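Local coordinates for phage-like element PBSX protein XepA (Bacillus subtilis, PDB 6IA5) that is of unknown function, does not seem to be involved in host cell lysis, and assembles as a pentamer of all-beta subunits, at residues F178-N183 and A191-D196; E204-A209 and T270-G275; K215-S220 and I260-S265. One frame throughout, in Å; residues are numbered along the deposited sequence.

Contact 1: F178-N183 and A191-D196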
# COMPACT_ATOMS: atom_id res chain seq x y z
N PHE E 178 -15.76 -23.22 21.57
CA PHE E 178 -17.06 -22.83 22.10
C PHE E 178 -17.54 -23.85 23.12
O PHE E 178 -17.32 -25.04 22.96
CB PHE E 178 -18.07 -22.64 20.96
CG PHE E 178 -19.41 -22.11 21.44
CD1 PHE E 178 -19.63 -20.75 21.60
CD2 PHE E 178 -20.44 -22.99 21.75
CE1 PHE E 178 -20.84 -20.28 22.07
CE2 PHE E 178 -21.66 -22.52 22.21
CZ PHE E 178 -21.86 -21.16 22.38
N VAL E 179 -18.21 -23.35 24.17
CA VAL E 179 -18.73 -24.21 25.22
C VAL E 179 -20.25 -24.29 25.07
O VAL E 179 -20.94 -23.28 25.23
CB VAL E 179 -18.32 -23.71 26.62
CG1 VAL E 179 -18.95 -24.56 27.73
CG2 VAL E 179 -16.81 -23.63 26.76
N PHE E 180 -20.75 -25.48 24.75
CA PHE E 180 -22.19 -25.68 24.69
C PHE E 180 -22.70 -25.95 26.10
O PHE E 180 -23.74 -25.41 26.49
CB PHE E 180 -22.54 -26.84 23.75
CG PHE E 180 -22.13 -26.62 22.32
CD1 PHE E 180 -22.98 -25.98 21.43
CD2 PHE E 180 -20.88 -27.03 21.86
CE1 PHE E 180 -22.60 -25.77 20.11
CE2 PHE E 180 -20.49 -26.83 20.54
CZ PHE E 180 -21.36 -26.20 19.67
N HIS E 181 -21.97 -26.81 26.82
CA HIS E 181 -22.25 -27.24 28.18
C HIS E 181 -20.91 -27.49 28.87
O HIS E 181 -19.98 -28.03 28.28
CB HIS E 181 -23.02 -28.56 28.22
CG HIS E 181 -24.39 -28.52 27.62
ND1 HIS E 181 -25.50 -28.15 28.35
CD2 HIS E 181 -24.83 -28.81 26.38
CE1 HIS E 181 -26.58 -28.21 27.60
NE2 HIS E 181 -26.19 -28.62 26.37
N GLU E 182 -20.84 -27.12 30.15
CA GLU E 182 -19.71 -27.48 30.98
C GLU E 182 -20.22 -28.08 32.29
O GLU E 182 -20.86 -27.39 33.08
CB GLU E 182 -18.90 -26.22 31.27
CG GLU E 182 -17.72 -26.45 32.17
CD GLU E 182 -16.68 -25.37 31.99
OE1 GLU E 182 -16.95 -24.18 32.28
OE2 GLU E 182 -15.63 -25.73 31.48
N ASN E 183 -19.95 -29.37 32.49
CA ASN E 183 -20.34 -30.06 33.71
C ASN E 183 -21.84 -29.92 33.97
O ASN E 183 -22.26 -29.68 35.10
CB ASN E 183 -19.52 -29.57 34.90
CG ASN E 183 -18.05 -29.83 34.71
OD1 ASN E 183 -17.65 -30.90 34.27
ND2 ASN E 183 -17.24 -28.83 35.03
N ALA E 191 -25.60 -23.35 25.66
CA ALA E 191 -25.32 -22.15 24.88
C ALA E 191 -25.33 -22.47 23.38
O ALA E 191 -24.96 -23.57 22.96
CB ALA E 191 -24.00 -21.57 25.32
N ALA E 192 -25.73 -21.47 22.58
CA ALA E 192 -25.87 -21.57 21.14
C ALA E 192 -24.63 -20.97 20.48
O ALA E 192 -24.31 -19.80 20.69
CB ALA E 192 -27.11 -20.85 20.69
N LEU E 193 -23.95 -21.77 19.66
CA LEU E 193 -22.79 -21.30 18.92
C LEU E 193 -23.26 -20.36 17.82
O LEU E 193 -24.12 -20.73 17.02
CB LEU E 193 -22.06 -22.51 18.32
CG LEU E 193 -20.82 -22.19 17.48
CD1 LEU E 193 -19.70 -23.15 17.81
CD2 LEU E 193 -21.14 -22.30 16.00
N PRO E 194 -22.69 -19.14 17.71
CA PRO E 194 -22.94 -18.27 16.56
C PRO E 194 -21.98 -18.67 15.44
O PRO E 194 -20.77 -18.65 15.62
CB PRO E 194 -22.62 -16.84 17.05
CG PRO E 194 -21.99 -17.02 18.45
CD PRO E 194 -21.80 -18.51 18.70
N VAL E 195 -22.54 -19.05 14.29
CA VAL E 195 -21.77 -19.65 13.22
C VAL E 195 -20.74 -18.68 12.63
O VAL E 195 -19.61 -19.08 12.35
CB VAL E 195 -22.69 -20.30 12.16
CG1 VAL E 195 -21.90 -20.76 10.94
CG2 VAL E 195 -23.44 -21.48 12.77
N ASP E 196 -21.14 -17.42 12.37
CA ASP E 196 -20.24 -16.30 12.14
C ASP E 196 -19.00 -16.68 11.34
O ASP E 196 -17.86 -16.61 11.83
CB ASP E 196 -19.71 -15.72 13.47

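Contact 2: E204-A209 and T270-G275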
# COMPACT_ATOMS: atom_id res chain seq x y z
N GLU E 204 -16.89 -32.27 20.92
CA GLU E 204 -16.54 -33.34 21.83
C GLU E 204 -17.58 -33.43 22.95
O GLU E 204 -17.98 -32.42 23.52
CB GLU E 204 -15.14 -33.11 22.42
CG GLU E 204 -14.58 -34.41 22.99
CD GLU E 204 -13.27 -34.33 23.76
OE1 GLU E 204 -12.55 -33.30 23.59
OE2 GLU E 204 -12.97 -35.29 24.52
N VAL E 205 -17.99 -34.66 23.27
CA VAL E 205 -18.94 -34.98 24.33
C VAL E 205 -18.17 -35.84 25.34
O VAL E 205 -17.62 -36.88 24.98
CB VAL E 205 -20.16 -35.74 23.78
CG1 VAL E 205 -21.14 -36.11 24.90
CG2 VAL E 205 -20.86 -34.97 22.66
N TYR E 206 -18.13 -35.39 26.61
CA TYR E 206 -17.33 -36.09 27.61
C TYR E 206 -17.81 -35.74 29.01
O TYR E 206 -18.30 -34.63 29.25
CB TYR E 206 -15.84 -35.76 27.44
CG TYR E 206 -15.51 -34.29 27.61
CD1 TYR E 206 -15.69 -33.41 26.56
CD2 TYR E 206 -15.00 -33.80 28.80
CE1 TYR E 206 -15.40 -32.05 26.70
CE2 TYR E 206 -14.68 -32.45 28.94
CZ TYR E 206 -14.89 -31.58 27.89
OH TYR E 206 -14.60 -30.24 27.99
N GLY E 207 -17.64 -36.69 29.94
CA GLY E 207 -17.86 -36.47 31.35
C GLY E 207 -18.18 -37.76 32.10
O GLY E 207 -17.99 -38.85 31.57
N THR E 208 -18.73 -37.62 33.31
CA THR E 208 -18.97 -38.74 34.21
C THR E 208 -20.39 -39.29 34.05
O THR E 208 -20.64 -40.40 34.51
CB THR E 208 -18.78 -38.34 35.69
OG1 THR E 208 -19.59 -37.18 35.89
CG2 THR E 208 -17.35 -37.97 36.03
N ALA E 209 -21.30 -38.55 33.40
CA ALA E 209 -22.69 -38.99 33.32
C ALA E 209 -22.75 -40.46 32.91
O ALA E 209 -22.07 -40.88 31.98
CB ALA E 209 -23.46 -38.13 32.36
N THR E 270 -22.11 -35.74 35.37
CA THR E 270 -22.21 -34.52 34.60
C THR E 270 -21.65 -34.74 33.19
O THR E 270 -20.99 -35.76 32.91
CB THR E 270 -21.53 -33.35 35.33
OG1 THR E 270 -20.17 -33.76 35.45
CG2 THR E 270 -22.12 -33.07 36.70
N LEU E 271 -21.90 -33.77 32.31
CA LEU E 271 -21.49 -33.87 30.92
C LEU E 271 -21.04 -32.50 30.42
O LEU E 271 -21.71 -31.51 30.67
CB LEU E 271 -22.65 -34.43 30.08
CG LEU E 271 -22.27 -34.96 28.69
CD1 LEU E 271 -21.54 -36.29 28.81
CD2 LEU E 271 -23.50 -35.13 27.82
N SER E 272 -19.89 -32.47 29.76
CA SER E 272 -19.44 -31.29 29.04
C SER E 272 -19.60 -31.53 27.54
O SER E 272 -19.42 -32.65 27.06
CB SER E 272 -18.00 -30.98 29.38
OG SER E 272 -17.87 -30.63 30.75
N VAL E 273 -19.95 -30.47 26.81
CA VAL E 273 -20.06 -30.49 25.37
C VAL E 273 -19.39 -29.23 24.84
O VAL E 273 -19.87 -28.12 25.08
CB VAL E 273 -21.53 -30.58 24.90
CG1 VAL E 273 -21.58 -30.69 23.38
CG2 VAL E 273 -22.27 -31.76 25.54
N LYS E 274 -18.27 -29.41 24.15
CA LYS E 274 -17.47 -28.29 23.70
C LYS E 274 -16.96 -28.59 22.30
O LYS E 274 -16.74 -29.76 21.98
CB LYS E 274 -16.27 -28.08 24.63
CG LYS E 274 -16.65 -27.80 26.07
CD LYS E 274 -15.50 -27.32 26.91
CE LYS E 274 -15.91 -27.14 28.36
NZ LYS E 274 -14.71 -26.83 29.17
N GLY E 275 -16.73 -27.54 21.51
CA GLY E 275 -16.26 -27.77 20.16
C GLY E 275 -15.32 -26.69 19.64
O GLY E 275 -15.06 -25.69 20.33
O HOH W 1 -17.34 -33.16 31.66
O HOH W 2 -18.60 -34.63 33.80

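Contact 3: K215-S220 and I260-S265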
# COMPACT_ATOMS: atom_id res chain seq x y z
N LYS E 215 -28.76 -34.09 21.51
CA LYS E 215 -29.41 -33.93 20.22
C LYS E 215 -28.79 -32.75 19.51
O LYS E 215 -28.56 -31.71 20.14
CB LYS E 215 -30.91 -33.73 20.43
CG LYS E 215 -31.78 -33.81 19.18
CD LYS E 215 -33.26 -33.96 19.50
CE LYS E 215 -34.11 -34.52 18.37
NZ LYS E 215 -33.62 -34.15 17.02
N PHE E 216 -28.51 -32.92 18.21
CA PHE E 216 -27.77 -31.93 17.43
C PHE E 216 -28.76 -31.03 16.68
O PHE E 216 -29.61 -31.52 15.93
CB PHE E 216 -26.86 -32.63 16.42
CG PHE E 216 -26.00 -33.76 16.97
CD1 PHE E 216 -25.50 -33.71 18.27
CD2 PHE E 216 -25.67 -34.85 16.18
CE1 PHE E 216 -24.69 -34.74 18.76
CE2 PHE E 216 -24.86 -35.87 16.66
CZ PHE E 216 -24.37 -35.80 17.95
N TRP E 217 -28.63 -29.71 16.87
CA TRP E 217 -29.57 -28.77 16.29
C TRP E 217 -28.82 -27.65 15.60
O TRP E 217 -27.78 -27.22 16.07
CB TRP E 217 -30.44 -28.12 17.37
CG TRP E 217 -31.34 -28.99 18.19
CD1 TRP E 217 -31.18 -29.31 19.51
CD2 TRP E 217 -32.62 -29.54 17.80
NE1 TRP E 217 -32.25 -30.03 19.96
CE2 TRP E 217 -33.16 -30.18 18.94
CE3 TRP E 217 -33.36 -29.54 16.61
CZ2 TRP E 217 -34.39 -30.84 18.92
CZ3 TRP E 217 -34.58 -30.19 16.59
CH2 TRP E 217 -35.08 -30.84 17.72
N GLY E 218 -29.41 -27.15 14.51
CA GLY E 218 -29.03 -25.86 13.94
C GLY E 218 -30.23 -24.92 13.95
O GLY E 218 -31.38 -25.36 14.03
N LYS E 219 -29.96 -23.61 13.91
CA LYS E 219 -31.02 -22.65 13.63
C LYS E 219 -30.66 -21.89 12.36
O LYS E 219 -29.50 -21.52 12.17
CB LYS E 219 -31.21 -21.66 14.78
CG LYS E 219 -31.83 -22.26 16.02
CD LYS E 219 -31.96 -21.24 17.13
CE LYS E 219 -32.80 -21.73 18.29
NZ LYS E 219 -32.85 -20.66 19.31
N SER E 220 -31.66 -21.71 11.51
CA SER E 220 -31.54 -20.91 10.30
C SER E 220 -32.35 -19.63 10.50
O SER E 220 -32.36 -19.07 11.59
CB SER E 220 -32.00 -21.71 9.10
OG SER E 220 -31.77 -21.00 7.88
N ILE E 260 -26.80 -25.72 18.25
CA ILE E 260 -27.13 -26.03 19.63
C ILE E 260 -26.93 -27.54 19.82
O ILE E 260 -27.36 -28.34 18.99
CB ILE E 260 -28.58 -25.60 19.93
CG1 ILE E 260 -28.71 -24.07 19.91
CG2 ILE E 260 -29.04 -26.19 21.25
CD1 ILE E 260 -30.14 -23.57 19.88
N MET E 261 -26.27 -27.90 20.92
CA MET E 261 -26.08 -29.28 21.31
C MET E 261 -26.86 -29.50 22.60
O MET E 261 -26.35 -29.23 23.68
CB MET E 261 -24.59 -29.55 21.56
CG MET E 261 -23.75 -29.34 20.29
SD MET E 261 -23.96 -30.79 19.24
CE MET E 261 -24.19 -30.02 17.63
N GLU E 262 -28.10 -29.99 22.47
CA GLU E 262 -29.01 -30.01 23.60
C GLU E 262 -28.84 -31.32 24.38
O GLU E 262 -28.88 -32.41 23.81
CB GLU E 262 -30.46 -29.86 23.10
CG GLU E 262 -31.51 -30.17 24.15
CD GLU E 262 -32.95 -29.91 23.71
OE1 GLU E 262 -33.19 -29.74 22.51
OE2 GLU E 262 -33.83 -29.84 24.57
N ILE E 263 -28.67 -31.19 25.70
CA ILE E 263 -28.77 -32.37 26.54
C ILE E 263 -30.25 -32.65 26.79
O ILE E 263 -30.91 -31.87 27.47
CB ILE E 263 -27.94 -32.22 27.83
CG1 ILE E 263 -26.45 -32.06 27.51
CG2 ILE E 263 -28.18 -33.42 28.74
CD1 ILE E 263 -25.60 -31.65 28.68
N ILE E 264 -30.74 -33.74 26.20
CA ILE E 264 -32.13 -34.17 26.24
C ILE E 264 -32.38 -34.79 27.61
O ILE E 264 -33.44 -34.59 28.22
CB ILE E 264 -32.44 -35.16 25.10
CG1 ILE E 264 -32.41 -34.48 23.73
CG2 ILE E 264 -33.77 -35.88 25.32
CD1 ILE E 264 -33.41 -33.35 23.60
N SER E 265 -31.41 -35.58 28.07
CA SER E 265 -31.49 -36.22 29.36
C SER E 265 -30.09 -36.55 29.85
O SER E 265 -29.16 -36.69 29.06
CB SER E 265 -32.35 -37.45 29.31
OG SER E 265 -31.74 -38.42 28.49

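Contact 1: F178-N183 and A191-D196
Residues 178-183 and 191-196 approach each other around a corner of the chain, and a single backbone bond ties them: Ala191 N donates to Phe180 O over 2.9 Å, in the carbonyl plane and on a lone pair. The CA atoms of Phe180 and Ala191 lie 4.7 Å apart there, but those of Phe178 and Leu193 are already 6.7 Å apart, so side chains fill the widening gap. Phe178 has the largest share. With CG anti to the backbone N (chi1 -175°), its ring reaches across to the other segment, where Leu193 CA sits over one face, 3.7 Å from the ring centroid, in a CH-pi contact. The ring's far end runs along the backbone: CE2 has Ala191 O at its edge, and CZ meets Ala191 CB at 3.7 Å. Pro194 CD touches CE1 obliquely. At the root of the ring, Leu193 CD1 packs against Phe178 CB at 3.6 Å. Phe180 has CG beside its own backbone N (chi1 -62°), which brings CE1 to within 3.8 Å of Leu193 CB. The two aromatic side chains also meet, Phe178 CD2 lying over the centre of the Phe180 ring, and Leu193, through CB and CD1, packs on both. Phe180 and Leu193 are buried and both touch Leu201 of strand 200-207, whereas Pro194 is exposed. Leu193 and Val195 bond through their backbones to Ile259 and Lys257. On the other segment, Phe180 and His181 both face Val273, a classic beta bulge, where the chain turns a corner between strands 175-179 and 181-184, both paired with strand 271-278.

Contact 2: E204-A209 and T270-G275
Tyr206 has the largest surface buried here, and its ring lies across the neighbouring strand. CG is tucked over the backbone, flanked by N and C (chi1 61°), which folds the ring over Ser272: Ser272 CB is 3.8 Å from the ring centroid, over one face and offset toward the rim, a CH-pi contact. The phenol end reaches the next residue on the same face, Tyr206 OH lying 3.2 Å from Lys274 CD at the ring edge. Lys274 runs extended past it to a salt bridge with Glu182, while Ser272 OG bonds Asn183 N. Beneath the ring, Tyr206 and Ser272 form a hydrogen-bonded antiparallel pair, with Ser272 N to Tyr206 O at 2.7 Å, nearly along the C=O axis; a water donates to that same oxygen and also bonds Ser272 OG. Thr270, just before the strand, ties it to the turn after Gly207. Its N donates to Thr208 OG1 at 2.9 Å, almost straight (172°), and its O accepts Ala209 N from above the carbonyl plane. A second water joins Thr208 N to Thr270 OG1. On the opposite face, Val205 CG1 packs on Leu271 CD2 at 3.9 Å. Val221 and Ser222 of a second subunit cover the Glu204, Tyr206 and Lys274 side, and Ser222 OG bonds Glu204 OE2. An antiparallel ladder, regular from Glu204 to Tyr206 and loosening at Gly207, thus turns one apolar face inward and a polar face to the subunit interface.

Contact 3: K215-S220 and I260-S265
A tryptophan indole and a carboxylate, diagonal neighbours on adjacent strands, are joined by a short bond: Trp217 NE1 donates to Glu262 OE1 over 2.7 Å. The oxygen uses its anti lone pair, the one away from OE2, and lies 30° out of the ring plane, so the N-H...O angle is bent to 134°. Trp217 and Glu262 run side by side and point the same way, their flat groups 38° apart. Trp217 CG is anti to its carbonyl carbon; the backbone places Glu262 CB at the indole edge, 3.6 Å from Trp217 NE1, and the extended glutamate chain, CG anti to the backbone N, carries OE1 to NE1. Over one indole face lies Lys215 CG, and Lys225 makes a cation-pi contact with the ring. Beneath, the strands pair antiparallel. Lys215 and Glu262 exchange two backbone bonds, as do Trp217 and Ile260; Trp217 N meets Ile260 O at 2.8 Å, nearly along the C=O axis, whereas Ile260 N approaches Trp217 O from above the carbonyl plane. Ile260 CD1 lies against Lys219 CE at 3.6 Å, and Ile264 CG1 against Lys215 CB at 3.7 Å, so both lysines offer their aliphatic parts to isoleucines. On the other face Met261, bent at chi2 and chi3, brings SD obliquely to the Phe216 ring, 3.4 Å from CD1, a Met-aromatic contact. Phe216 also meets Phe251 edge-to-face, and Met261 packs on Phe180. The pairing thus separates two chemistries: a buried sulfur-aromatic cluster on the Phe216 side, and on the Trp217 side a mixed face of indole, carboxylate and lysines, partly open to solvent. Lys225, which also touches Glu262, would be expected to favour its ionised form, and the carboxylate in turn helps fix the rotation of the indole.

All three contacts belong to the C-terminal part of the chain and to one curled antiparallel sheet, with centres 10 to 14 Å apart. Contact 1 closes first along the chain; contact 2 then spans a loop that contains contact 3. Strands 200-207 and 211-219 are consecutive, as are 258-267 and 271-278, so contacts 2 and 3 pair successive strands of the same two parts of the chain. Contact 1 touches both: Phe180 N makes a probable hydrogen bond to Val273 O of contact 2, and His181 packs on Ile263 of contact 3. Met261 meets Val273, so the three contacts share one apolar interior, while contact 2, and contact 3 at Ser220, reach neighbouring subunits of the pentamer.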